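Local coordinates for glutamate--LysW ligase ArgX (Sulfolobus tokodaii, PDB 3VPB), which probably catalyses ATP-dependent coupling of the amino group of glutamate to the gamma-carboxyl group of the C-terminal glutamate of the carrier protein LysW in arginine biosynthesis, at residues Leu124-Pro129 and His164-Tyr169; Asp103-Leu108 and Glu118-Pro123; Ser235-Glu240 and Val248-Asp253. All blocks are in the same frame, centred on the assembly; numbering follows the deposited sequence.

Contact 1. Residues Leu124-Pro129 and His164-Tyr169; sequences LIDKPP and HIVQEY. With ADP (adenosine-5'-diphosphate), chain L.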
loop_
_atom_site.group_PDB
_atom_site.type_symbol
_atom_site.label_atom_id
_atom_site.label_comp_id
_atom_site.label_asym_id
_atom_site.label_seq_id
_atom_site.Cartn_x
_atom_site.Cartn_y
_atom_site.Cartn_z
ATOM N N LEU B 124 -15.159 22.749 2.331
ATOM C CA LEU B 124 -15.634 21.708 1.423
ATOM C C LEU B 124 -15.426 20.341 2.056
ATOM O O LEU B 124 -14.675 20.181 3.026
ATOM C CB LEU B 124 -14.908 21.790 0.066
ATOM C CG LEU B 124 -13.398 21.795 0.004
ATOM C CD1 LEU B 124 -12.878 20.348 -0.044
ATOM C CD2 LEU B 124 -12.982 22.584 -1.271
ATOM N N ILE B 125 -16.090 19.340 1.485
ATOM C CA ILE B 125 -15.826 17.938 1.818
ATOM C C ILE B 125 -15.041 17.294 0.674
ATOM O O ILE B 125 -15.335 17.504 -0.467
ATOM C CB ILE B 125 -17.165 17.185 2.074
ATOM C CG1 ILE B 125 -17.763 17.675 3.395
ATOM C CG2 ILE B 125 -17.027 15.621 1.993
ATOM C CD1 ILE B 125 -17.262 16.940 4.673
ATOM N N ASP B 126 -13.994 16.553 1.004
ATOM C CA ASP B 126 -13.241 15.792 -0.005
ATOM C C ASP B 126 -13.273 14.335 0.459
ATOM O O ASP B 126 -12.792 13.997 1.535
ATOM C CB ASP B 126 -11.804 16.316 -0.097
ATOM C CG ASP B 126 -10.966 15.590 -1.143
ATOM O OD1 ASP B 126 -11.288 14.424 -1.472
ATOM O OD2 ASP B 126 -9.929 16.153 -1.588
ATOM N N LYS B 127 -13.878 13.467 -0.343
ATOM C CA LYS B 127 -13.913 12.060 0.006
ATOM C C LYS B 127 -13.622 11.213 -1.224
ATOM O O LYS B 127 -13.826 11.668 -2.357
ATOM C CB LYS B 127 -15.256 11.682 0.659
ATOM C CG LYS B 127 -16.452 11.851 -0.299
ATOM C CD LYS B 127 -17.780 11.910 0.475
ATOM C CE LYS B 127 -18.942 12.129 -0.496
ATOM N NZ LYS B 127 -20.209 12.439 0.299
ATOM N N PRO B 128 -13.132 9.988 -1.011
ATOM C CA PRO B 128 -12.860 9.134 -2.175
ATOM C C PRO B 128 -14.157 8.448 -2.639
ATOM O O PRO B 128 -15.122 8.413 -1.871
ATOM C CB PRO B 128 -11.880 8.095 -1.631
ATOM C CG PRO B 128 -11.398 8.606 -0.301
ATOM C CD PRO B 128 -12.533 9.461 0.235
ATOM N N PRO B 129 -14.161 7.876 -3.850
ATOM C CA PRO B 129 -15.345 7.191 -4.346
ATOM C C PRO B 129 -15.613 5.854 -3.672
ATOM O O PRO B 129 -16.735 5.384 -3.694
ATOM C CB PRO B 129 -15.048 7.010 -5.845
ATOM C CG PRO B 129 -13.563 6.972 -5.947
ATOM C CD PRO B 129 -13.089 7.931 -4.861
ATOM N N HIS B 164 -10.544 12.260 -6.046
ATOM C CA HIS B 164 -11.152 13.126 -5.047
ATOM C C HIS B 164 -12.531 13.563 -5.500
ATOM O O HIS B 164 -12.649 14.161 -6.574
ATOM C CB HIS B 164 -10.354 14.407 -4.876
ATOM C CG HIS B 164 -8.938 14.204 -4.409
ATOM N ND1 HIS B 164 -8.501 14.632 -3.177
ATOM C CD2 HIS B 164 -7.851 13.708 -5.043
ATOM C CE1 HIS B 164 -7.210 14.376 -3.053
ATOM N NE2 HIS B 164 -6.793 13.800 -4.167
ATOM N N ILE B 165 -13.525 13.353 -4.638
ATOM C CA ILE B 165 -14.844 13.971 -4.819
ATOM C C ILE B 165 -14.864 15.207 -3.924
ATOM O O ILE B 165 -14.896 15.087 -2.708
ATOM C CB ILE B 165 -15.997 13.044 -4.432
ATOM C CG1 ILE B 165 -15.868 11.694 -5.167
ATOM C CG2 ILE B 165 -17.346 13.722 -4.755
ATOM C CD1 ILE B 165 -16.916 10.633 -4.702
ATOM N N VAL B 166 -14.823 16.377 -4.541
ATOM C CA VAL B 166 -14.724 17.635 -3.818
ATOM C C VAL B 166 -16.094 18.284 -3.873
ATOM O O VAL B 166 -16.547 18.648 -4.949
ATOM C CB VAL B 166 -13.703 18.550 -4.507
ATOM C CG1 VAL B 166 -13.635 19.920 -3.813
ATOM C CG2 VAL B 166 -12.304 17.858 -4.576
ATOM N N GLN B 167 -16.743 18.464 -2.724
ATOM C CA GLN B 167 -18.133 18.913 -2.787
ATOM C C GLN B 167 -18.522 19.893 -1.707
ATOM O O GLN B 167 -17.810 20.089 -0.715
ATOM C CB GLN B 167 -19.112 17.723 -2.823
ATOM C CG GLN B 167 -18.747 16.564 -1.952
ATOM C CD GLN B 167 -19.824 15.478 -1.811
ATOM O OE1 GLN B 167 -20.108 15.091 -0.699
ATOM N NE2 GLN B 167 -20.393 14.966 -2.935
ATOM N N GLU B 168 -19.657 20.521 -1.921
ATOM C CA GLU B 168 -20.183 21.470 -0.941
ATOM C C GLU B 168 -20.457 20.754 0.372
ATOM O O GLU B 168 -20.840 19.583 0.390
ATOM C CB GLU B 168 -21.460 22.141 -1.459
ATOM C CG GLU B 168 -22.569 21.186 -1.763
ATOM C CD GLU B 168 -23.868 21.896 -2.139
ATOM O OE1 GLU B 168 -24.185 22.953 -1.521
ATOM O OE2 GLU B 168 -24.578 21.385 -3.040
ATOM N N TYR B 169 -20.253 21.474 1.467
ATOM C CA TYR B 169 -20.526 20.944 2.785
ATOM C C TYR B 169 -21.978 21.257 3.141
ATOM O O TYR B 169 -22.376 22.419 3.128
ATOM C CB TYR B 169 -19.552 21.586 3.775
ATOM C CG TYR B 169 -19.749 21.132 5.194
ATOM C CD1 TYR B 169 -19.699 19.779 5.532
ATOM C CD2 TYR B 169 -19.985 22.059 6.199
ATOM C CE1 TYR B 169 -19.887 19.361 6.851
ATOM C CE2 TYR B 169 -20.157 21.658 7.526
ATOM C CZ TYR B 169 -20.104 20.320 7.836
ATOM O OH TYR B 169 -20.290 19.943 9.142
HETATM P PB ADP L . -19.600 6.713 3.706
HETATM O O1B ADP L . -19.873 5.801 2.569
HETATM O O2B ADP L . -20.642 6.729 4.813
HETATM O O3B ADP L . -18.205 6.664 4.259
HETATM P PA ADP L . -20.694 9.354 3.183
HETATM O O1A ADP L . -20.523 10.177 1.910
HETATM O O2A ADP L . -22.029 8.797 3.626
HETATM O O3A ADP L . -19.601 8.183 3.043
HETATM O "O5'" ADP L . -20.102 10.267 4.364
HETATM C "C5'" ADP L . -20.102 9.884 5.739
HETATM C "C4'" ADP L . -20.639 11.020 6.588
HETATM O "O4'" ADP L . -19.898 12.208 6.293
HETATM C "C3'" ADP L . -22.091 11.338 6.216
HETATM O "O3'" ADP L . -23.004 10.572 7.012
HETATM C "C2'" ADP L . -22.198 12.812 6.525
HETATM O "O2'" ADP L . -22.418 13.015 7.928
HETATM C "C1'" ADP L . -20.812 13.308 6.207
HETATM N N9 ADP L . -20.755 13.852 4.837
HETATM C C8 ADP L . -20.297 13.237 3.716
HETATM N N7 ADP L . -20.368 14.096 2.689
HETATM C C5 ADP L . -20.864 15.260 3.152
HETATM C C6 ADP L . -21.218 16.566 2.585
HETATM N N6 ADP L . -21.003 16.809 1.278
HETATM N N1 ADP L . -21.678 17.538 3.429
HETATM C C2 ADP L . -21.875 17.321 4.735
HETATM N N3 ADP L . -21.600 16.120 5.305
HETATM C C4 ADP L . -21.114 15.092 4.560
#
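Strands 124-127 and 164-168 pair antiparallel as the two inner strands of a four-stranded sheet in the ATP-grasp domain, and one face of that pair holds the base of ADP. Two hydrogen-bonded pairs, Ile125 with Gln167 and Lys127 with Ile165, join the backbones through four N-H...O=C bonds. Ile125, Lys127, Ile165 and Gln167 lie on the nucleotide face. Here Lys127 NZ donates to Gln167 OE1 at 2.8 Å, from 38° above the plane of that amide carbonyl. The chain of Lys127 runs extended beyond CG. ADP N7, ADP O1A and Asn249 OD1 also cluster round NZ and must share its three protons with Gln167. Gln167 OE1 in turn accepts the adenine amino group, ADP N6, at 2.8 Å. Glu168 O takes the same N6 at 2.9 Å, so the amino group is gripped twice. The other end of the Gln167 amide, NE2, is held by Ser104 and Tyr91. Ile125 CG1 touches Tyr169 CD1 at 3.6 Å, and both side chains pack against the base, Tyr169 through CD1 at 3.4 Å from ADP C2. Asp126 and Val166 lie on the opposite face. Asp126 CG is anti to the backbone N (chi1 -179°), and the syn lone pair of OD2 receives His164 ND1 at 2.6 Å. The bond is nearly straight, 164° at the hydrogen, and OD2 lies close to the imidazole plane. Arg153 and Tyr117 also bind this carboxylate. Leu124 CD2 rests on Val166 CG1 at 3.7 Å. The ADP face matches an adenine: N6 donates to two carbonyl oxygens, and N7 lies within hydrogen-bonding distance of the lysine ammonium. The lysine charge would also be expected to offset that of the alpha-phosphate.

Contact 2. Residues Asp103-Leu108 and Glu118-Pro123; sequences DSIIAL and EQRGFP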
loop_
_atom_site.group_PDB
_atom_site.type_symbol
_atom_site.label_atom_id
_atom_site.label_comp_id
_atom_site.label_asym_id
_atom_site.label_seq_id
_atom_site.Cartn_x
_atom_site.Cartn_y
_atom_site.Cartn_z
ATOM N N ASP B 103 -23.303 19.592 -4.759
ATOM C CA ASP B 103 -22.526 20.197 -5.856
ATOM C C ASP B 103 -21.108 19.652 -5.813
ATOM O O ASP B 103 -20.435 19.826 -4.806
ATOM C CB ASP B 103 -22.503 21.710 -5.698
ATOM C CG ASP B 103 -23.818 22.359 -6.080
ATOM O OD1 ASP B 103 -24.678 21.689 -6.689
ATOM O OD2 ASP B 103 -23.969 23.563 -5.799
ATOM N N SER B 104 -20.655 18.977 -6.874
ATOM C CA SER B 104 -19.420 18.178 -6.747
ATOM C C SER B 104 -18.496 18.400 -7.919
ATOM O O SER B 104 -18.956 18.669 -9.014
ATOM C CB SER B 104 -19.725 16.692 -6.691
ATOM O OG SER B 104 -20.561 16.363 -5.618
ATOM N N ILE B 105 -17.194 18.288 -7.667
ATOM C CA ILE B 105 -16.183 18.365 -8.714
ATOM C C ILE B 105 -15.247 17.177 -8.495
ATOM O O ILE B 105 -14.915 16.850 -7.358
ATOM C CB ILE B 105 -15.360 19.664 -8.629
ATOM C CG1 ILE B 105 -16.255 20.898 -8.709
ATOM C CG2 ILE B 105 -14.310 19.725 -9.756
ATOM C CD1 ILE B 105 -15.492 22.213 -8.417
ATOM N N ILE B 106 -14.857 16.516 -9.576
ATOM C CA ILE B 106 -13.991 15.349 -9.477
ATOM C C ILE B 106 -12.571 15.723 -9.861
ATOM O O ILE B 106 -12.352 16.367 -10.886
ATOM C CB ILE B 106 -14.515 14.201 -10.370
ATOM C CG1 ILE B 106 -15.945 13.853 -9.961
ATOM C CG2 ILE B 106 -13.597 12.962 -10.303
ATOM C CD1 ILE B 106 -16.180 13.669 -8.425
ATOM N N ALA B 107 -11.621 15.319 -9.019
ATOM C CA ALA B 107 -10.218 15.630 -9.229
ATOM C C ALA B 107 -9.413 14.331 -9.209
ATOM O O ALA B 107 -9.427 13.593 -8.212
ATOM C CB ALA B 107 -9.731 16.567 -8.123
ATOM N N LEU B 108 -8.706 14.056 -10.305
ATOM C CA LEU B 108 -8.063 12.751 -10.458
ATOM C C LEU B 108 -6.547 12.778 -10.309
ATOM O O LEU B 108 -5.846 11.876 -10.804
ATOM C CB LEU B 108 -8.473 12.098 -11.783
ATOM C CG LEU B 108 -9.991 11.984 -11.967
ATOM C CD1 LEU B 108 -10.333 11.563 -13.384
ATOM C CD2 LEU B 108 -10.655 10.992 -10.944
ATOM N N GLU B 118 -9.390 25.436 -5.117
ATOM C CA GLU B 118 -9.284 26.822 -5.592
ATOM C C GLU B 118 -10.530 27.303 -6.352
ATOM O O GLU B 118 -10.901 28.480 -6.239
ATOM C CB GLU B 118 -8.014 27.016 -6.429
ATOM C CG GLU B 118 -6.741 26.945 -5.587
ATOM C CD GLU B 118 -5.463 26.850 -6.404
ATOM O OE1 GLU B 118 -5.534 26.557 -7.631
ATOM O OE2 GLU B 118 -4.375 27.083 -5.803
ATOM N N GLN B 119 -11.176 26.411 -7.100
ATOM C CA GLN B 119 -12.374 26.767 -7.884
ATOM C C GLN B 119 -13.598 26.941 -7.011
ATOM O O GLN B 119 -14.433 27.802 -7.287
ATOM C CB GLN B 119 -12.679 25.712 -8.958
ATOM C CG GLN B 119 -11.783 25.829 -10.185
ATOM C CD GLN B 119 -11.987 24.719 -11.207
ATOM O OE1 GLN B 119 -11.099 24.445 -12.022
ATOM N NE2 GLN B 119 -13.153 24.087 -11.180
ATOM N N ARG B 120 -13.683 26.111 -5.972
ATOM C CA ARG B 120 -14.829 26.009 -5.064
ATOM C C ARG B 120 -14.726 26.928 -3.850
ATOM O O ARG B 120 -15.728 27.428 -3.349
ATOM C CB ARG B 120 -14.868 24.608 -4.485
ATOM C CG ARG B 120 -15.618 23.600 -5.231
ATOM C CD ARG B 120 -16.234 22.672 -4.193
ATOM N NE ARG B 120 -17.454 23.295 -3.707
ATOM C CZ ARG B 120 -18.624 23.178 -4.316
ATOM N NH1 ARG B 120 -18.742 22.414 -5.406
ATOM N NH2 ARG B 120 -19.671 23.809 -3.816
ATOM N N GLY B 121 -13.516 27.079 -3.342
ATOM C CA GLY B 121 -13.293 27.748 -2.063
ATOM C C GLY B 121 -13.737 26.912 -0.877
ATOM O O GLY B 121 -14.312 25.836 -1.031
ATOM N N PHE B 122 -13.483 27.422 0.324
ATOM C CA PHE B 122 -13.729 26.664 1.555
ATOM C C PHE B 122 -15.007 27.128 2.293
ATOM O O PHE B 122 -15.439 28.268 2.106
ATOM C CB PHE B 122 -12.469 26.755 2.421
ATOM C CG PHE B 122 -11.232 26.317 1.693
ATOM C CD1 PHE B 122 -11.050 24.974 1.343
ATOM C CD2 PHE B 122 -10.282 27.247 1.294
ATOM C CE1 PHE B 122 -9.919 24.566 0.642
ATOM C CE2 PHE B 122 -9.153 26.845 0.595
ATOM C CZ PHE B 122 -8.963 25.497 0.283
ATOM N N PRO B 123 -15.620 26.254 3.125
ATOM C CA PRO B 123 -15.183 24.881 3.423
ATOM C C PRO B 123 -15.742 23.935 2.389
ATOM O O PRO B 123 -16.715 24.275 1.681
ATOM C CB PRO B 123 -15.848 24.591 4.772
ATOM C CG PRO B 123 -17.144 25.362 4.676
ATOM C CD PRO B 123 -16.716 26.665 4.026
HETATM O O HOH W 1 -21.917 24.917 -4.481
#
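Strand 104-107, outermost of its sheet within the chain, meets the C-terminal end of helix 110-120 in the ATP-grasp domain, where Ile105 and, just before the strand, Asp103 face Arg120. Ile105 CD1 presses on the aliphatic part of Arg120, 3.5 Å from CG. The two side chains run past each other in opposite directions. Gln119 adds a looser touch, its NE2 4.1 Å from Ile105 CD1. The strand leads into the helix, which packs back over one face of the sheet, a beta-alpha unit. Arg120 also lies against Val166 and Glu168 of the neighbouring strand 164-168. Its chain bends at CD and NE (chi2 -146°, chi3 82°). The guanidinium lies beside Asp103. NH1 is 3.2 Å from Asp103 O, but the angle is too poor for a hydrogen bond. The two charged groups do not touch: Asp103 OD2 is 4.7 Å from Arg120 NH2. A water bridges them, giving a proton to Asp103 OD2 at 2.8 Å and taking one from Arg120 NH2 at 2.6 Å. Gly121 ends the helix with a positive phi of 72°. On its outer side, the strand pairs antiparallel through Ile105 and Ile106 with a strand of the second subunit, and Pro37 of that subunit packs on Ile105 and Gln119.

Contact 3. Residues Ser235-Glu240 and Val248-Asp253; sequences SIDILE and VNELND. With MG (magnesium ion), chain N; ZN (zinc ion), chain O; ADP (adenosine-5'-diphosphate), chain L.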
loop_
_atom_site.group_PDB
_atom_site.type_symbol
_atom_site.label_atom_id
_atom_site.label_comp_id
_atom_site.label_asym_id
_atom_site.label_seq_id
_atom_site.Cartn_x
_atom_site.Cartn_y
_atom_site.Cartn_z
ATOM N N SER B 235 -29.431 0.747 1.023
ATOM C CA SER B 235 -29.642 1.910 1.871
ATOM C C SER B 235 -29.311 3.182 1.105
ATOM O O SER B 235 -28.613 3.165 0.068
ATOM C CB SER B 235 -28.840 1.812 3.185
ATOM O OG SER B 235 -27.463 1.836 2.913
ATOM N N ILE B 236 -29.863 4.289 1.597
ATOM C CA ILE B 236 -29.679 5.582 0.970
ATOM C C ILE B 236 -29.367 6.584 2.077
ATOM O O ILE B 236 -30.023 6.577 3.144
ATOM C CB ILE B 236 -30.957 6.061 0.230
ATOM C CG1 ILE B 236 -31.574 4.962 -0.645
ATOM C CG2 ILE B 236 -30.642 7.274 -0.661
ATOM C CD1 ILE B 236 -32.486 3.895 0.089
ATOM N N ASP B 237 -28.357 7.423 1.822
ATOM C CA ASP B 237 -27.982 8.499 2.723
ATOM C C ASP B 237 -28.476 9.805 2.108
ATOM O O ASP B 237 -28.192 10.111 0.935
ATOM C CB ASP B 237 -26.447 8.623 2.890
ATOM C CG ASP B 237 -25.797 7.449 3.612
ATOM O OD1 ASP B 237 -26.354 6.342 3.677
ATOM O OD2 ASP B 237 -24.658 7.647 4.138
ATOM N N ILE B 238 -29.193 10.591 2.913
ATOM C CA ILE B 238 -29.672 11.902 2.466
ATOM C C ILE B 238 -29.238 13.031 3.416
ATOM O O ILE B 238 -29.214 12.863 4.635
ATOM C CB ILE B 238 -31.213 11.868 2.276
ATOM C CG1 ILE B 238 -31.526 11.072 1.005
ATOM C CG2 ILE B 238 -31.811 13.305 2.213
ATOM C CD1 ILE B 238 -32.971 10.635 0.884
ATOM N N LEU B 239 -28.826 14.154 2.820
ATOM C CA LEU B 239 -28.445 15.352 3.546
ATOM C C LEU B 239 -29.516 16.411 3.347
ATOM O O LEU B 239 -30.228 16.419 2.324
ATOM C CB LEU B 239 -27.103 15.901 3.048
ATOM C CG LEU B 239 -25.910 14.960 3.243
ATOM C CD1 LEU B 239 -24.759 15.377 2.329
ATOM C CD2 LEU B 239 -25.535 14.970 4.717
ATOM N N GLU B 240 -29.628 17.314 4.317
ATOM C CA GLU B 240 -30.680 18.353 4.261
ATOM C C GLU B 240 -30.018 19.707 4.070
ATOM O O GLU B 240 -29.229 20.148 4.938
ATOM C CB GLU B 240 -31.508 18.341 5.544
ATOM C CG GLU B 240 -32.238 17.011 5.760
ATOM C CD GLU B 240 -32.631 16.790 7.206
ATOM O OE1 GLU B 240 -31.758 16.441 8.036
ATOM O OE2 GLU B 240 -33.828 16.942 7.519
ATOM N N VAL B 248 -29.376 13.741 -2.208
ATOM C CA VAL B 248 -28.889 12.363 -2.048
ATOM C C VAL B 248 -27.367 12.360 -2.028
ATOM O O VAL B 248 -26.713 12.863 -2.961
ATOM C CB VAL B 248 -29.428 11.417 -3.151
ATOM C CG1 VAL B 248 -28.920 9.986 -2.917
ATOM C CG2 VAL B 248 -30.948 11.445 -3.147
ATOM N N ASN B 249 -26.811 11.818 -0.949
ATOM C CA ASN B 249 -25.381 11.747 -0.768
ATOM C C ASN B 249 -24.760 10.435 -1.253
ATOM O O ASN B 249 -23.669 10.441 -1.829
ATOM C CB ASN B 249 -25.077 11.967 0.708
ATOM C CG ASN B 249 -23.609 12.123 0.991
ATOM O OD1 ASN B 249 -22.853 12.656 0.182
ATOM N ND2 ASN B 249 -23.199 11.670 2.169
ATOM N N GLU B 250 -25.399 9.305 -0.968
ATOM C CA GLU B 250 -24.895 8.017 -1.474
ATOM C C GLU B 250 -25.944 6.933 -1.342
ATOM O O GLU B 250 -26.965 7.130 -0.688
ATOM C CB GLU B 250 -23.626 7.574 -0.757
ATOM C CG GLU B 250 -23.831 7.238 0.722
ATOM C CD GLU B 250 -22.790 6.262 1.234
ATOM O OE1 GLU B 250 -22.704 6.080 2.482
ATOM O OE2 GLU B 250 -22.090 5.647 0.383
ATOM N N LEU B 251 -25.667 5.794 -1.963
ATOM C CA LEU B 251 -26.436 4.577 -1.748
ATOM C C LEU B 251 -25.487 3.482 -1.357
ATOM O O LEU B 251 -24.309 3.570 -1.665
ATOM C CB LEU B 251 -27.208 4.173 -3.017
ATOM C CG LEU B 251 -28.464 5.019 -3.294
ATOM C CD1 LEU B 251 -28.130 6.228 -4.159
ATOM C CD2 LEU B 251 -29.569 4.200 -3.917
ATOM N N ASN B 252 -25.966 2.463 -0.656
ATOM C CA ASN B 252 -25.081 1.381 -0.238
ATOM C C ASN B 252 -25.662 0.031 -0.592
ATOM O O ASN B 252 -26.858 -0.208 -0.373
ATOM C CB ASN B 252 -24.803 1.471 1.260
ATOM C CG ASN B 252 -24.190 2.828 1.667
ATOM O OD1 ASN B 252 -22.981 3.023 1.569
ATOM N ND2 ASN B 252 -25.033 3.755 2.129
ATOM N N ASP B 253 -24.801 -0.861 -1.087
ATOM C CA ASP B 253 -25.236 -2.141 -1.647
ATOM C C ASP B 253 -25.262 -3.345 -0.703
ATOM O O ASP B 253 -25.885 -4.363 -1.029
ATOM C CB ASP B 253 -24.443 -2.467 -2.917
ATOM C CG ASP B 253 -22.940 -2.440 -2.696
ATOM O OD1 ASP B 253 -22.444 -3.277 -1.916
ATOM O OD2 ASP B 253 -22.247 -1.604 -3.335
HETATM MG MG MG N . -22.678 7.069 4.318
HETATM ZN ZN ZN O . -21.300 4.485 2.326
HETATM P PB ADP L . -19.600 6.713 3.706
HETATM O O1B ADP L . -19.873 5.801 2.569
HETATM O O2B ADP L . -20.642 6.729 4.813
HETATM O O3B ADP L . -18.205 6.664 4.259
HETATM P PA ADP L . -20.694 9.354 3.183
HETATM O O1A ADP L . -20.523 10.177 1.910
HETATM O O2A ADP L . -22.029 8.797 3.626
HETATM O O3A ADP L . -19.601 8.183 3.043
HETATM O "O5'" ADP L . -20.102 10.267 4.364
HETATM C "C5'" ADP L . -20.102 9.884 5.739
HETATM C "C4'" ADP L . -20.639 11.020 6.588
HETATM O "O4'" ADP L . -19.898 12.208 6.293
HETATM C "C3'" ADP L . -22.091 11.338 6.216
HETATM O "O3'" ADP L . -23.004 10.572 7.012
HETATM C "C2'" ADP L . -22.198 12.812 6.525
HETATM O "O2'" ADP L . -22.418 13.015 7.928
HETATM C "C1'" ADP L . -20.812 13.308 6.207
HETATM N N9 ADP L . -20.755 13.852 4.837
HETATM C C8 ADP L . -20.297 13.237 3.716
HETATM N N7 ADP L . -20.368 14.096 2.689
HETATM C C5 ADP L . -20.864 15.260 3.152
HETATM C C6 ADP L . -21.218 16.566 2.585
HETATM N N6 ADP L . -21.003 16.809 1.278
HETATM N N1 ADP L . -21.678 17.538 3.429
HETATM C C2 ADP L . -21.875 17.321 4.735
HETATM N N3 ADP L . -21.600 16.120 5.305
HETATM C C4 ADP L . -21.114 15.092 4.560
HETATM O O HOH W 2 -24.547 10.748 4.256
HETATM O O HOH W 3 -22.978 7.901 6.255
HETATM O O HOH W 4 -20.095 3.085 1.327
#
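Two metal ions share one carboxylate oxygen here: Glu250 OE1 binds magnesium and zinc, each at 2.1 Å. Asp237 OD2 joins it on the magnesium at 2.1 Å. The two carboxylates lie side by side with planes 87° apart, and the metal brings OD2 and OE1 to 3.0 Å. Glu250 OE2 and Asn252 OD1 also bind the zinc, both at 2.4 Å. Zinc here occupies the position of the second magnesium. ADP completes much of the site, with O2A and O2B on magnesium and O1B on zinc. Second-shell residues bond to the ligands. Asn252 ND2 donates to Ser235 OG at 3.2 Å, and Ser235 OG also bonds to Glu56 of the LysW chain. Arg178 and Arg192 bind the two oxygens of Asp237. The strands are antiparallel, with a classic beta bulge where Asn249 and Glu250 both face Asp237. Asp237 O accepts Asn249 N at 2.9 Å and, weakly, Glu250 N. On the other face, Ile236 packs on Val248 and Leu251, and Ile238 on Val248, with helix 216-229 against the isoleucines. This metal-bearing hairpin is characteristic of the ATP-grasp active site, where acidic and asparagine side chains hold two divalent cations against the nucleotide phosphates.

Along the chain the contacts come in series: contact 2, then contact 1, then contact 3. All lie in the ATP-grasp domain. Contacts 1 and 2 have centres about 7 Å apart and share a sheet, in which strand 104-107 borders strand 164-168; Glu168 OE2 and Asp103 N approach to 2.8 Å. Contact 3 belongs to a separate five-stranded sheet, with its centre about 15 Å from that of contact 1 and about 20 Å from that of contact 2. ADP spans the gap, its base on contact 1 and its phosphates at contact 3. Lys127 NZ meets Asn249 OD1 at 2.7 Å across it. The two sheets thus clasp the nucleotide, while contact 2 leads outward to the second subunit.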